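Local structure of nucleoside-diphosphate sugar epimerase (SulA family) (Corynebacterium glutamicum, 3OH8) at residues Asp18-Lys23 with Ala27-Pro32; Thr50-Pro55 with Trp60-Asp65; Asp107-Arg112 with Gly120-Arg125. The protein probably acts as a nucleotide-sugar epimerase, using an NAD(P)-binding Rossmann-type domain to change the configuration of a nucleoside-diphosphate-linked sugar. All coordinates share one frame; numbering follows the deposited sequence.

Interaction 1. Residues Asp18-Lys23 with Ala27-Pro32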
loop_
_atom_site.group_PDB
_atom_site.type_symbol
_atom_site.label_atom_id
_atom_site.label_comp_id
_atom_site.label_asym_id
_atom_site.label_seq_id
_atom_site.Cartn_x
_atom_site.Cartn_y
_atom_site.Cartn_z
ATOM N N ASP A 18 -3.916 1.558 -19.274
ATOM C CA ASP A 18 -4.671 0.401 -18.833
ATOM C C ASP A 18 -4.746 0.336 -17.312
ATOM O O ASP A 18 -5.799 0.065 -16.736
ATOM C CB ASP A 18 -3.967 -0.850 -19.328
ATOM C CG ASP A 18 -4.920 -1.861 -19.869
ATOM O OD1 ASP A 18 -5.078 -1.883 -21.110
ATOM O OD2 ASP A 18 -5.505 -2.619 -19.056
ATOM N N TRP A 19 -3.611 0.577 -16.668
ATOM C CA TRP A 19 -3.521 0.503 -15.202
ATOM C C TRP A 19 -4.510 1.465 -14.529
ATOM O O TRP A 19 -5.140 1.131 -13.508
ATOM C CB TRP A 19 -2.075 0.792 -14.783
ATOM C CG TRP A 19 -1.785 0.666 -13.302
ATOM C CD1 TRP A 19 -1.244 -0.409 -12.654
ATOM C CD2 TRP A 19 -2.000 1.673 -12.308
ATOM N NE1 TRP A 19 -1.116 -0.133 -11.306
ATOM C CE2 TRP A 19 -1.573 1.135 -11.073
ATOM C CE3 TRP A 19 -2.525 2.971 -12.342
ATOM C CZ2 TRP A 19 -1.649 1.863 -9.884
ATOM C CZ3 TRP A 19 -2.600 3.689 -11.166
ATOM C CH2 TRP A 19 -2.164 3.134 -9.948
ATOM N N HIS A 20 -4.648 2.658 -15.104
ATOM C CA HIS A 20 -5.555 3.682 -14.571
ATOM C C HIS A 20 -7.037 3.332 -14.744
ATOM O O HIS A 20 -7.887 3.841 -14.007
ATOM C CB HIS A 20 -5.280 5.050 -15.222
ATOM C CG HIS A 20 -4.007 5.690 -14.774
ATOM N ND1 HIS A 20 -2.771 5.323 -15.273
ATOM C CD2 HIS A 20 -3.769 6.689 -13.886
ATOM C CE1 HIS A 20 -1.834 6.058 -14.705
ATOM N NE2 HIS A 20 -2.415 6.885 -13.845
ATOM N N THR A 21 -7.350 2.458 -15.697
ATOM C CA THR A 21 -8.735 2.044 -15.915
ATOM C C THR A 21 -9.222 0.980 -14.925
ATOM O O THR A 21 -10.418 0.734 -14.833
ATOM C CB THR A 21 -8.942 1.469 -17.331
ATOM O OG1 THR A 21 -8.341 0.169 -17.406
ATOM C CG2 THR A 21 -8.316 2.389 -18.390
ATOM N N ARG A 22 -8.311 0.346 -14.187
ATOM C CA ARG A 22 -8.698 -0.773 -13.324
ATOM C C ARG A 22 -9.214 -0.352 -11.951
ATOM O O ARG A 22 -8.873 0.715 -11.446
ATOM C CB ARG A 22 -7.529 -1.740 -13.141
ATOM C CG ARG A 22 -6.906 -2.191 -14.448
ATOM C CD ARG A 22 -6.189 -3.509 -14.291
ATOM N NE ARG A 22 -5.691 -4.004 -15.569
ATOM C CZ ARG A 22 -4.407 -4.038 -15.911
ATOM N NH1 ARG A 22 -3.473 -3.612 -15.065
ATOM N NH2 ARG A 22 -4.055 -4.506 -17.101
ATOM N N LYS A 23 -10.029 -1.211 -11.346
ATOM C CA LYS A 23 -10.433 -1.025 -9.959
ATOM C C LYS A 23 -9.183 -0.959 -9.096
ATOM O O LYS A 23 -8.185 -1.661 -9.353
ATOM C CB LYS A 23 -11.332 -2.166 -9.480
ATOM C CG LYS A 23 -12.688 -2.215 -10.163
ATOM C CD LYS A 23 -12.821 -3.440 -11.051
ATOM C CE LYS A 23 -13.090 -4.696 -10.234
ATOM N NZ LYS A 23 -14.424 -4.619 -9.583
ATOM N N ALA A 27 -7.535 4.402 -5.501
ATOM C CA ALA A 27 -7.063 4.172 -4.132
ATOM C C ALA A 27 -5.529 4.194 -4.038
ATOM O O ALA A 27 -4.961 4.803 -3.127
ATOM C CB ALA A 27 -7.626 2.854 -3.579
ATOM N N ARG A 28 -4.861 3.539 -4.984
ATOM C CA ARG A 28 -3.392 3.482 -4.976
ATOM C C ARG A 28 -2.762 4.871 -5.027
ATOM O O ARG A 28 -1.789 5.137 -4.324
ATOM C CB ARG A 28 -2.849 2.610 -6.127
ATOM C CG ARG A 28 -3.279 1.137 -6.113
ATOM C CD ARG A 28 -2.799 0.406 -4.858
ATOM N NE ARG A 28 -1.349 0.240 -4.848
ATOM C CZ ARG A 28 -0.651 -0.239 -3.818
ATOM N NH1 ARG A 28 -1.276 -0.599 -2.698
ATOM N NH2 ARG A 28 0.676 -0.367 -3.910
ATOM N N LEU A 29 -3.312 5.771 -5.841
ATOM C CA LEU A 29 -2.697 7.093 -6.010
ATOM C C LEU A 29 -3.218 8.181 -5.053
ATOM O O LEU A 29 -2.736 9.317 -5.071
ATOM C CB LEU A 29 -2.821 7.565 -7.473
ATOM C CG LEU A 29 -2.257 6.603 -8.515
ATOM C CD1 LEU A 29 -2.192 7.290 -9.909
ATOM C CD2 LEU A 29 -0.877 6.088 -8.083
ATOM N N THR A 30 -4.194 7.841 -4.220
ATOM C CA THR A 30 -4.685 8.785 -3.218
ATOM C C THR A 30 -3.630 8.940 -2.116
ATOM O O THR A 30 -3.215 7.959 -1.516
ATOM C CB THR A 30 -6.029 8.318 -2.594
ATOM O OG1 THR A 30 -7.037 8.276 -3.608
ATOM C CG2 THR A 30 -6.481 9.283 -1.501
ATOM N N PRO A 31 -3.179 10.178 -1.862
ATOM C CA PRO A 31 -2.123 10.396 -0.864
ATOM C C PRO A 31 -2.578 10.006 0.554
ATOM O O PRO A 31 -3.641 10.436 1.010
ATOM C CB PRO A 31 -1.868 11.911 -0.941
ATOM C CG PRO A 31 -2.382 12.328 -2.284
ATOM C CD PRO A 31 -3.544 11.416 -2.578
ATOM N N PRO A 32 -1.769 9.200 1.254
ATOM C CA PRO A 32 -2.141 8.774 2.610
ATOM C C PRO A 32 -2.117 9.936 3.590
ATOM O O PRO A 32 -2.730 9.834 4.649
ATOM C CB PRO A 32 -1.032 7.777 2.995
ATOM C CG PRO A 32 -0.288 7.476 1.740
ATOM C CD PRO A 32 -0.490 8.625 0.814
#

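Interaction 2. Residues Thr50-Pro55 with Trp60-Asp65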
loop_
_atom_site.group_PDB
_atom_site.type_symbol
_atom_site.label_atom_id
_atom_site.label_comp_id
_atom_site.label_asym_id
_atom_site.label_seq_id
_atom_site.Cartn_x
_atom_site.Cartn_y
_atom_site.Cartn_z
ATOM N N THR A 50 -16.967 9.488 -8.706
ATOM C CA THR A 50 -16.271 8.820 -7.620
ATOM C C THR A 50 -16.567 9.593 -6.345
ATOM O O THR A 50 -16.458 10.817 -6.341
ATOM C CB THR A 50 -14.758 8.849 -7.853
ATOM O OG1 THR A 50 -14.456 8.165 -9.072
ATOM C CG2 THR A 50 -14.023 8.184 -6.681
ATOM N N ILE A 51 -16.956 8.895 -5.279
ATOM C CA ILE A 51 -17.214 9.551 -4.002
ATOM C C ILE A 51 -16.025 9.357 -3.071
ATOM O O ILE A 51 -15.558 8.229 -2.882
ATOM C CB ILE A 51 -18.476 8.971 -3.286
ATOM C CG1 ILE A 51 -19.681 8.850 -4.236
ATOM C CG2 ILE A 51 -18.829 9.804 -2.048
ATOM C CD1 ILE A 51 -20.330 10.158 -4.612
ATOM N N PHE A 52 -15.528 10.450 -2.500
ATOM C CA PHE A 52 -14.465 10.380 -1.503
ATOM C C PHE A 52 -15.007 10.748 -0.122
ATOM O O PHE A 52 -15.774 11.697 0.011
ATOM C CB PHE A 52 -13.345 11.373 -1.825
ATOM C CG PHE A 52 -12.555 11.043 -3.057
ATOM C CD1 PHE A 52 -13.044 11.356 -4.317
ATOM C CD2 PHE A 52 -11.312 10.441 -2.954
ATOM C CE1 PHE A 52 -12.302 11.075 -5.460
ATOM C CE2 PHE A 52 -10.561 10.149 -4.096
ATOM C CZ PHE A 52 -11.058 10.467 -5.345
ATOM N N SER A 53 -14.581 10.020 0.904
ATOM C CA SER A 53 -14.859 10.414 2.279
ATOM C C SER A 53 -13.828 11.445 2.723
ATOM O O SER A 53 -12.655 11.356 2.355
ATOM C CB SER A 53 -14.797 9.202 3.204
ATOM O OG SER A 53 -13.493 8.645 3.196
ATOM N N LEU A 54 -14.280 12.421 3.507
ATOM C CA LEU A 54 -13.434 13.470 4.065
ATOM C C LEU A 54 -13.646 13.464 5.575
ATOM O O LEU A 54 -14.499 12.737 6.071
ATOM C CB LEU A 54 -13.828 14.827 3.487
ATOM C CG LEU A 54 -13.221 15.261 2.148
ATOM C CD1 LEU A 54 -14.016 16.410 1.540
ATOM C CD2 LEU A 54 -11.772 15.654 2.337
ATOM N N PRO A 55 -12.886 14.277 6.322
ATOM C CA PRO A 55 -13.116 14.195 7.771
ATOM C C PRO A 55 -14.439 14.850 8.173
ATOM O O PRO A 55 -14.941 15.718 7.455
ATOM C CB PRO A 55 -11.934 14.978 8.367
ATOM C CG PRO A 55 -10.969 15.206 7.222
ATOM C CD PRO A 55 -11.819 15.232 5.986
ATOM N N TRP A 60 -16.586 14.219 -0.777
ATOM C CA TRP A 60 -16.244 14.907 -2.004
ATOM C C TRP A 60 -16.729 14.075 -3.185
ATOM O O TRP A 60 -16.393 12.892 -3.305
ATOM C CB TRP A 60 -14.736 15.132 -2.078
ATOM C CG TRP A 60 -14.309 15.925 -3.265
ATOM C CD1 TRP A 60 -14.901 17.052 -3.751
ATOM C CD2 TRP A 60 -13.183 15.666 -4.115
ATOM N NE1 TRP A 60 -14.218 17.509 -4.852
ATOM C CE2 TRP A 60 -13.160 16.675 -5.095
ATOM C CE3 TRP A 60 -12.198 14.681 -4.142
ATOM C CZ2 TRP A 60 -12.187 16.727 -6.089
ATOM C CZ3 TRP A 60 -11.232 14.734 -5.133
ATOM C CH2 TRP A 60 -11.233 15.750 -6.089
ATOM N N VAL A 61 -17.532 14.698 -4.043
ATOM C CA VAL A 61 -18.090 14.022 -5.204
ATOM C C VAL A 61 -17.291 14.448 -6.425
ATOM O O VAL A 61 -17.434 15.565 -6.907
ATOM C CB VAL A 61 -19.571 14.385 -5.415
ATOM C CG1 VAL A 61 -20.125 13.689 -6.657
ATOM C CG2 VAL A 61 -20.385 14.015 -4.177
ATOM N N ALA A 62 -16.425 13.562 -6.902
ATOM C CA ALA A 62 -15.631 13.851 -8.084
ATOM C C ALA A 62 -16.302 13.240 -9.300
ATOM O O ALA A 62 -16.970 12.215 -9.194
ATOM C CB ALA A 62 -14.221 13.308 -7.924
ATOM N N ARG A 63 -16.115 13.869 -10.454
ATOM C CA ARG A 63 -16.792 13.446 -11.671
ATOM C C ARG A 63 -15.795 13.459 -12.827
ATOM O O ARG A 63 -15.014 14.391 -12.952
ATOM C CB ARG A 63 -17.928 14.437 -11.949
ATOM C CG ARG A 63 -19.131 13.883 -12.698
ATOM C CD ARG A 63 -20.230 14.945 -12.773
ATOM N NE ARG A 63 -20.990 14.875 -14.019
ATOM C CZ ARG A 63 -20.659 15.513 -15.137
ATOM N NH1 ARG A 63 -19.571 16.276 -15.179
ATOM N NH2 ARG A 63 -21.417 15.386 -16.219
ATOM N N HIS A 64 -15.810 12.429 -13.668
ATOM C CA HIS A 64 -14.976 12.449 -14.864
ATOM C C HIS A 64 -15.688 13.255 -15.950
ATOM O O HIS A 64 -16.898 13.133 -16.128
ATOM C CB HIS A 64 -14.680 11.041 -15.370
ATOM C CG HIS A 64 -13.700 10.279 -14.527
ATOM N ND1 HIS A 64 -13.841 8.938 -14.245
ATOM C CD2 HIS A 64 -12.557 10.672 -13.908
ATOM C CE1 HIS A 64 -12.834 8.539 -13.490
ATOM N NE2 HIS A 64 -12.042 9.567 -13.271
ATOM N N ASP A 65 -14.930 14.073 -16.667
ATOM C CA ASP A 65 -15.495 15.002 -17.642
ATOM C C ASP A 65 -15.351 14.452 -19.055
ATOM O O ASP A 65 -14.235 14.279 -19.561
ATOM C CB ASP A 65 -14.802 16.355 -17.518
ATOM C CG ASP A 65 -15.386 17.401 -18.453
ATOM O OD1 ASP A 65 -16.300 17.061 -19.232
ATOM O OD2 ASP A 65 -14.917 18.552 -18.405
#

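Interaction 3. Residues Asp107-Arg112 with Gly120-Arg125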
loop_
_atom_site.group_PDB
_atom_site.type_symbol
_atom_site.label_atom_id
_atom_site.label_comp_id
_atom_site.label_asym_id
_atom_site.label_seq_id
_atom_site.Cartn_x
_atom_site.Cartn_y
_atom_site.Cartn_z
ATOM N N ASP A 107 0.238 16.146 -15.635
ATOM C CA ASP A 107 -0.917 16.491 -14.821
ATOM C C ASP A 107 -1.074 17.996 -14.838
ATOM O O ASP A 107 -0.117 18.732 -14.595
ATOM C CB ASP A 107 -0.723 16.045 -13.375
ATOM C CG ASP A 107 -0.705 14.546 -13.236
ATOM O OD1 ASP A 107 -1.783 13.925 -13.352
ATOM O OD2 ASP A 107 0.392 13.999 -13.026
ATOM N N SER A 108 -2.286 18.448 -15.119
ATOM C CA SER A 108 -2.588 19.865 -15.055
ATOM C C SER A 108 -3.828 20.047 -14.189
ATOM O O SER A 108 -4.918 19.612 -14.553
ATOM C CB SER A 108 -2.824 20.429 -16.462
ATOM O OG SER A 108 -3.149 21.806 -16.404
ATOM N N VAL A 109 -3.655 20.666 -13.029
ATOM C CA VAL A 109 -4.795 20.921 -12.160
ATOM C C VAL A 109 -5.094 22.419 -12.077
ATOM O O VAL A 109 -4.215 23.232 -11.795
ATOM C CB VAL A 109 -4.612 20.312 -10.753
ATOM C CG1 VAL A 109 -3.310 20.761 -10.136
ATOM C CG2 VAL A 109 -5.785 20.694 -9.855
ATOM N N SER A 110 -6.334 22.775 -12.374
ATOM C CA SER A 110 -6.783 24.153 -12.238
ATOM C C SER A 110 -7.432 24.282 -10.859
ATOM O O SER A 110 -8.350 23.534 -10.530
ATOM C CB SER A 110 -7.779 24.494 -13.347
ATOM O OG SER A 110 -8.005 25.888 -13.417
ATOM N N THR A 111 -6.917 25.199 -10.046
ATOM C CA THR A 111 -7.378 25.388 -8.673
ATOM C C THR A 111 -6.696 26.630 -8.089
ATOM O O THR A 111 -5.618 27.021 -8.538
ATOM C CB THR A 111 -7.088 24.143 -7.792
ATOM O OG1 THR A 111 -7.596 24.349 -6.471
ATOM C CG2 THR A 111 -5.596 23.864 -7.709
ATOM N N ARG A 112 -7.326 27.271 -7.112
ATOM C CA ARG A 112 -6.766 28.510 -6.576
ATOM C C ARG A 112 -5.698 28.252 -5.525
ATOM O O ARG A 112 -5.025 29.178 -5.072
ATOM C CB ARG A 112 -7.858 29.455 -6.060
ATOM C CG ARG A 112 -8.601 30.157 -7.181
ATOM C CD ARG A 112 -9.177 31.496 -6.773
ATOM N NE ARG A 112 -9.527 32.291 -7.946
ATOM C CZ ARG A 112 -10.659 32.154 -8.630
ATOM N NH1 ARG A 112 -11.557 31.250 -8.256
ATOM N NH2 ARG A 112 -10.893 32.919 -9.689
ATOM N N GLY A 120 3.360 17.958 -2.680
ATOM C CA GLY A 120 3.377 16.692 -1.959
ATOM C C GLY A 120 2.462 15.654 -2.586
ATOM O O GLY A 120 2.871 14.522 -2.842
HETATM N N MSE A 121 1.218 16.048 -2.824
HETATM C CA MSE A 121 0.232 15.189 -3.466
HETATM C C MSE A 121 0.782 14.604 -4.756
HETATM O O MSE A 121 0.694 13.400 -4.991
HETATM C CB MSE A 121 -1.032 15.985 -3.798
HETATM C CG MSE A 121 -2.026 15.242 -4.711
HETATM SE SE MSE A 121 -3.590 16.120 -5.062
HETATM C CE MSE A 121 -4.363 14.961 -6.179
ATOM N N PHE A 122 1.344 15.458 -5.605
ATOM C CA PHE A 122 1.803 14.963 -6.893
ATOM C C PHE A 122 3.078 14.154 -6.842
ATOM O O PHE A 122 3.237 13.208 -7.608
ATOM C CB PHE A 122 1.812 16.065 -7.948
ATOM C CG PHE A 122 0.461 16.280 -8.527
ATOM C CD1 PHE A 122 -0.030 15.404 -9.482
ATOM C CD2 PHE A 122 -0.373 17.261 -8.027
ATOM C CE1 PHE A 122 -1.321 15.549 -9.985
ATOM C CE2 PHE A 122 -1.660 17.417 -8.524
ATOM C CZ PHE A 122 -2.134 16.558 -9.499
ATOM N N ALA A 123 3.963 14.484 -5.912
ATOM C CA ALA A 123 5.160 13.681 -5.731
ATOM C C ALA A 123 4.746 12.252 -5.352
ATOM O O ALA A 123 5.358 11.277 -5.811
ATOM C CB ALA A 123 6.061 14.292 -4.650
ATOM N N TYR A 124 3.701 12.133 -4.531
ATOM C CA TYR A 124 3.185 10.814 -4.135
ATOM C C TYR A 124 2.580 10.057 -5.322
ATOM O O TYR A 124 2.898 8.886 -5.553
ATOM C CB TYR A 124 2.122 10.930 -3.024
ATOM C CG TYR A 124 1.587 9.572 -2.621
ATOM C CD1 TYR A 124 2.279 8.777 -1.697
ATOM C CD2 TYR A 124 0.428 9.064 -3.189
ATOM C CE1 TYR A 124 1.816 7.518 -1.337
ATOM C CE2 TYR A 124 -0.055 7.798 -2.830
ATOM C CZ TYR A 124 0.645 7.036 -1.901
ATOM O OH TYR A 124 0.180 5.789 -1.547
ATOM N N ARG A 125 1.701 10.728 -6.063
ATOM C CA ARG A 125 1.091 10.133 -7.246
ATOM C C ARG A 125 2.154 9.603 -8.211
ATOM O O ARG A 125 2.020 8.490 -8.726
ATOM C CB ARG A 125 0.176 11.133 -7.972
ATOM C CG ARG A 125 -1.058 11.589 -7.205
ATOM C CD ARG A 125 -1.929 12.525 -8.077
ATOM N NE ARG A 125 -2.183 11.931 -9.392
ATOM C CZ ARG A 125 -3.245 11.186 -9.686
ATOM N NH1 ARG A 125 -4.180 10.962 -8.766
ATOM N NH2 ARG A 125 -3.368 10.657 -10.892
HETATM O O HOH W 1 -0.076 11.985 -11.285
HETATM O O HOH W 2 -2.205 11.273 -14.103
#

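Interaction 1. Residues Asp18-Lys23 with Ala27-Pro32
W19 and L29 meet from opposite directions, the six-membered part of the indole reaching the leucine branches through two ring carbons: CH2 lies 3.7 Å from L29 CD2 and CZ3 3.8 Å from L29 CD1. The same CD1 methyl approaches H20 NE2 at 4.0 Å, the histidine crossing the leucine at about a right angle. R28 contributes its aliphatic root, with CB 3.9 Å from W19 CH2; its guanidinium plane is turned 68° from the indole. Bends at chi2 and chi3 carry that charged group away to a salt bridge with D132 on helix 119-139. The partners sit on helices 13-21 and 25-29, the two short helices that follow the first strand in the helix-grip (Bet v 1-like) fold, and the closest contacts between the segments, which bury 146 Å², are between carbons. Turned beside its own carbonyl carbon (chi1 -176°), the W19 indole brings CE3 over the centre of the H20 imidazole, 3.8 Å above its plane. H20 ND1 is bonded to V16 O and F96 meets the imidazole edge-to-face; both would restrict the ring. Within 18-23, D18 O accepts from T21 N and T21 OG1, while D18 OD2 forms a 3.1 Å salt bridge with R22 NH2.

Interaction 2. Residues Thr50-Pro55 with Trp60-Asp65
Four backbone hydrogen bonds join T50 and F52 to A62 and W60. The F52 N to W60 O bond is 2.7 Å long and nearly straight, 175° at the hydrogen; W60 N returns a 2.8 Å bond to F52 O. T50 and A62 exchange a similar pair, T50 N to A62 O and A62 N to T50 O both measuring 2.8 Å. Between these two hydrogen-bonded pairs lies the non-hydrogen-bonded pair I51-V61. T50, F52, W60 and A62 share one buried face, where F52 and W60 lie side by side, F52 CD1 coming within 3.4 Å of W60 CE3. Their planes differ by 38°, an oblique meeting that puts W60 CZ3 over one face of the phenyl ring, toward its rim. A62 CB approaches the edge of that ring, 3.8 Å from F52 CE1. On the other face, I51 CD1 rests 3.9 Å from V61 CG2. Beyond the paired residues, L54 CD1 packs on W60 CB at 3.9 Å, and W90 meets the W60 ring edge-to-face. The axes of strands 50-53 and 60-64 run at 153°, an antiparallel beta hairpin flanked by strands 37-38 and 74-78 within the curved sheet of a helix-grip fold.

Interaction 3. Residues Asp107-Arg112 with Gly120-Arg125
F122 presses its ring against D107 and V109, where helix 119-139 packs on the antiparallel sheet in the manner of the helix-grip (Bet v 1-like) fold. The axes of the short segments 107-110 (strand) and 120-125 (helix) run at 152°, and their closest approach of 11.5 Å is bridged by side chains. D107 and V109, two residues apart on the strand, both point toward the helix, whereas S108 between them turns to the opposite face, where it touches helix 488-511.

The tight part is centred on the far end of the phenyl ring. F122 CE1 lies 3.5 Å from D107 CB and equally 3.5 Å from D107 CG, the carboxylate plane being inclined 46° to the ring. On the other side of CZ, F122 CE2 is met by V109 CG1 at 4.1 Å, a methyl presented to the ring by the valine's rotation (chi1 53°). H92 from the neighbouring strand 91-99 also meets the F122 ring, with planes at a steep angle.

The looser side is wet. R125, one helical turn beyond F122 and partly exposed, makes no direct salt bridge with D107; water occupies the gap, and the opposite charges would probably still attract across it. A second water links D107 OD1 to R125 NH2, but the bond to NH2 is weak and the place of OD1 is itself less sure. The firmer bridge starts at D107 OD2, which receives a 2.7 Å bond from a water whose oxygen lies at the edge and in the plane of the R125 guanidinium, accepting from NE at 2.8 Å.

All three contacts belong to the N-terminal helix-grip part of the chain, with centres 14 to 16 Å apart. Interaction 1 is the one that touches both others. Toward interaction 2, T30 OG1 lies 4.0 Å from F52 CE2, so T30, at the C-terminal side of the second short helix, abuts the hairpin's buried face. Toward interaction 3, P32 CD packs 3.3 Å from Y124 CE1 and L29 O comes 3.5 Å from R125 CG. Interactions 2 and 3 reach the same sheet without touching, their nearest atoms about 7 Å apart. R28 and W19 of interaction 1 also touch helix 158-169 of the epimerase-family region, placing that contact at the junction with the probable NAD(P)-binding domain.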